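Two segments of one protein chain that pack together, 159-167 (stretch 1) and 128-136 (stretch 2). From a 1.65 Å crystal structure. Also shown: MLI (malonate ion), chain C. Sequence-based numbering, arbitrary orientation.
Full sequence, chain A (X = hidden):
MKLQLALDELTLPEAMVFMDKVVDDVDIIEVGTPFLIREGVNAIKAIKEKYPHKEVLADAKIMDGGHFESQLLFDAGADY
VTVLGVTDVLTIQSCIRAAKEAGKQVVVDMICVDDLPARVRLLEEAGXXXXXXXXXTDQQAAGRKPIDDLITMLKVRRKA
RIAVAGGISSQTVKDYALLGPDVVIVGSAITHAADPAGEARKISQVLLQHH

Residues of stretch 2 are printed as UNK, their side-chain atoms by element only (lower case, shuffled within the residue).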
# COMPACT_ATOMS: atom_id res chain seq x y z
N LYS A 159 4.20 6.95 -24.91
CA LYS A 159 5.14 5.85 -25.08
C LYS A 159 4.87 4.70 -24.12
O LYS A 159 5.21 3.55 -24.40
CB LYS A 159 6.58 6.33 -24.89
CG LYS A 159 7.11 7.20 -26.03
CD LYS A 159 8.58 7.52 -25.82
CE LYS A 159 9.16 8.28 -27.00
NZ LYS A 159 10.60 8.59 -26.81
N ALA A 160 4.25 5.01 -22.98
CA ALA A 160 4.06 4.03 -21.92
C ALA A 160 3.45 2.71 -22.40
O ALA A 160 2.52 2.69 -23.20
CB ALA A 160 3.22 4.62 -20.79
N ARG A 161 4.02 1.61 -21.91
CA ARG A 161 3.40 0.30 -22.01
C ARG A 161 2.16 0.36 -21.12
O ARG A 161 2.17 1.05 -20.10
CB ARG A 161 4.38 -0.75 -21.50
CG ARG A 161 4.03 -2.19 -21.82
CD ARG A 161 5.08 -3.14 -21.23
NE ARG A 161 4.75 -4.54 -21.49
CZ ARG A 161 5.31 -5.57 -20.86
NH1 ARG A 161 6.23 -5.38 -19.92
NH2 ARG A 161 4.94 -6.81 -21.16
N ILE A 162 1.09 -0.33 -21.50
CA ILE A 162 -0.17 -0.20 -20.77
C ILE A 162 -0.74 -1.54 -20.31
O ILE A 162 -0.82 -2.49 -21.08
CB ILE A 162 -1.25 0.50 -21.63
CG1 ILE A 162 -0.75 1.87 -22.11
CG2 ILE A 162 -2.55 0.64 -20.84
CD1 ILE A 162 -0.46 2.85 -20.99
N ALA A 163 -1.14 -1.59 -19.04
CA ALA A 163 -1.84 -2.75 -18.49
C ALA A 163 -3.25 -2.35 -18.07
O ALA A 163 -3.53 -1.17 -17.86
CB ALA A 163 -1.07 -3.32 -17.31
N VAL A 164 -4.14 -3.33 -17.97
CA VAL A 164 -5.50 -3.05 -17.52
C VAL A 164 -6.04 -4.15 -16.60
O VAL A 164 -5.89 -5.34 -16.87
CB VAL A 164 -6.46 -2.80 -18.71
CG1 VAL A 164 -6.51 -4.00 -19.64
CG2 VAL A 164 -7.85 -2.44 -18.20
N ALA A 165 -6.66 -3.72 -15.50
CA ALA A 165 -7.21 -4.63 -14.52
C ALA A 165 -8.54 -4.10 -14.01
O ALA A 165 -8.73 -2.88 -13.88
CB ALA A 165 -6.24 -4.81 -13.35
N GLY A 166 -9.47 -5.00 -13.71
CA GLY A 166 -10.73 -4.61 -13.11
C GLY A 166 -11.84 -5.61 -13.34
O GLY A 166 -12.82 -5.31 -14.02
N GLY A 167 -11.68 -6.81 -12.79
CA GLY A 167 -12.70 -7.83 -12.87
C GLY A 167 -12.90 -8.40 -14.26
O GLY A 167 -13.97 -8.91 -14.58
N UNK A 128 8.08 7.55 -16.10
CA UNK A 128 7.27 6.34 -15.98
C UNK A 128 7.06 5.67 -17.34
O UNK A 128 6.65 6.31 -18.31
c UNK A 128 5.93 6.64 -15.31
N UNK A 129 7.32 4.37 -17.37
CA UNK A 129 7.49 3.60 -18.59
C UNK A 129 6.33 2.64 -18.81
O UNK A 129 6.09 2.17 -19.92
c UNK A 129 9.53 2.67 -19.76
o UNK A 129 8.87 2.68 -20.82
o UNK A 129 10.77 2.56 -19.72
c UNK A 129 8.78 2.79 -18.46
N UNK A 130 5.62 2.33 -17.73
CA UNK A 130 4.54 1.35 -17.77
C UNK A 130 3.45 1.73 -16.79
O UNK A 130 3.72 1.92 -15.60
c UNK A 130 4.08 -1.16 -17.53
c UNK A 130 5.09 -0.03 -17.43
c UNK A 130 3.48 -3.86 -17.74
s UNK A 130 4.90 -2.76 -17.62
N UNK A 131 2.23 1.84 -17.29
CA UNK A 131 1.11 2.30 -16.49
C UNK A 131 -0.02 1.29 -16.56
O UNK A 131 -0.28 0.71 -17.61
c UNK A 131 1.04 5.91 -18.05
c UNK A 131 2.39 5.19 -16.05
c UNK A 131 0.61 3.66 -16.99
c UNK A 131 1.66 4.73 -17.31
N UNK A 132 -0.71 1.10 -15.45
CA UNK A 132 -1.82 0.17 -15.40
C UNK A 132 -3.08 0.93 -15.03
O UNK A 132 -3.13 1.55 -13.97
c UNK A 132 -1.56 -0.92 -14.37
N UNK A 133 -4.08 0.91 -15.90
CA UNK A 133 -5.38 1.43 -15.50
C UNK A 133 -6.02 0.33 -14.66
O UNK A 133 -5.91 -0.85 -14.99
c UNK A 133 -7.39 0.82 -16.91
c UNK A 133 -6.28 1.83 -16.69
c UNK A 133 -5.45 2.02 -17.96
N UNK A 134 -6.66 0.73 -13.57
CA UNK A 134 -7.12 -0.24 -12.59
C UNK A 134 -8.35 0.24 -11.84
O UNK A 134 -8.30 1.23 -11.10
c UNK A 134 -5.99 -0.53 -11.60
c UNK A 134 -6.26 -1.69 -10.69
n UNK A 134 -7.01 -3.46 -9.65
c UNK A 134 -7.23 -2.63 -10.72
n UNK A 134 -5.48 -1.97 -9.59
c UNK A 134 -5.95 -3.04 -8.99
N UNK A 135 -9.46 -0.45 -12.05
CA UNK A 135 -10.63 -0.29 -11.20
C UNK A 135 -10.52 -1.36 -10.12
O UNK A 135 -10.54 -2.55 -10.42
c UNK A 135 -13.14 -0.41 -11.09
o UNK A 135 -12.02 0.58 -12.97
c UNK A 135 -11.93 -0.46 -12.00
N UNK A 136 -10.38 -0.93 -8.87
CA UNK A 136 -10.12 -1.84 -7.77
C UNK A 136 -11.27 -2.78 -7.48
O UNK A 136 -12.39 -2.56 -7.96
C1 MLI C . -7.93 -8.22 -10.61
C2 MLI C . -8.38 -6.81 -10.33
C3 MLI C . -9.17 -9.09 -10.63
O6 MLI C . -7.97 -6.21 -9.35
O7 MLI C . -9.36 -6.39 -10.92
O8 MLI C . -9.69 -9.35 -11.70
O9 MLI C . -9.46 -9.74 -9.63

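Position 128 has one side-chain carbon, a lone CB. It points sideways and touches nothing on stretch 1. This is Ala128.

Position 129 has two side-chain carbons, the second carrying two oxygens. Its CB points away from stretch 1, but its backbone O accepts a hydrogen bond from Arg161 N at 2.9 Å. This is Asp129.

Position 130 has an unbranched chain of two carbons, a sulfur and a last carbon. The sulfur lies 3.6 Å from Arg161 CD, and the terminal carbon sits over one face of the guanidinium. A thioether of this length is Met130. Its all-t chain runs alongside the extended Arg161 side chain.

Position 131 has four carbons, forked at the second. One branch tip comes 3.7 Å from Ala160 CB, and CB is 4.2 Å from Ile162 CD1. This is Leu131.

Position 132 again has a single carbon. Its CB is 3.8 Å from Ala163 CB, so two small side chains meet on the sheet face that also carries Arg161. This is Ala132.

Position 133 has three carbons, two of them attached to CB. One methyl is 3.5 Å from Val164 CG2, and the other is 4.3 Å from Ile162 CG2. Branching at CB with carbon alone gives Val133.

Position 134 has one carbon leading to a five-membered ring of three carbons and two nitrogens. A ring carbon is 3.6 Å from Ala165 CB. An imidazole identifies His134. Its NE2 donates a hydrogen bond to malonate O6 at 2.9 Å. Gly167 N also binds the ion, with malonate O7 at 3.0 Å, so both stretches hold it.

Position 135 has a CB carrying one oxygen and one carbon. Its backbone O is 3.4 Å from Gly166 CA. This is Thr135. An ideal CB on Gly166 would lie only 3.3 Å from Thr135 CB, a tight fit.

Position 136 has no side-chain atoms and makes no contact with stretch 1. This is Gly136, the N-cap residue right before a helix.

The contact is a parallel pairing of two strands. Six backbone hydrogen bonds join them, from Arg161 N to Asp129 O at one end to Thr135 N to Ala165 O (3.1 Å) at the other. Because donors and acceptors alternate, each strand both gives and takes. Ile162, Val164, Leu131 and Val133 form an apolar layer on one face. Arg161, Ala163, Ala165, Met130, Ala132 and His134 share the other. Together the stretches bury 640 Å².

Stretch 2, residues 128-136: ADMLAVHTG
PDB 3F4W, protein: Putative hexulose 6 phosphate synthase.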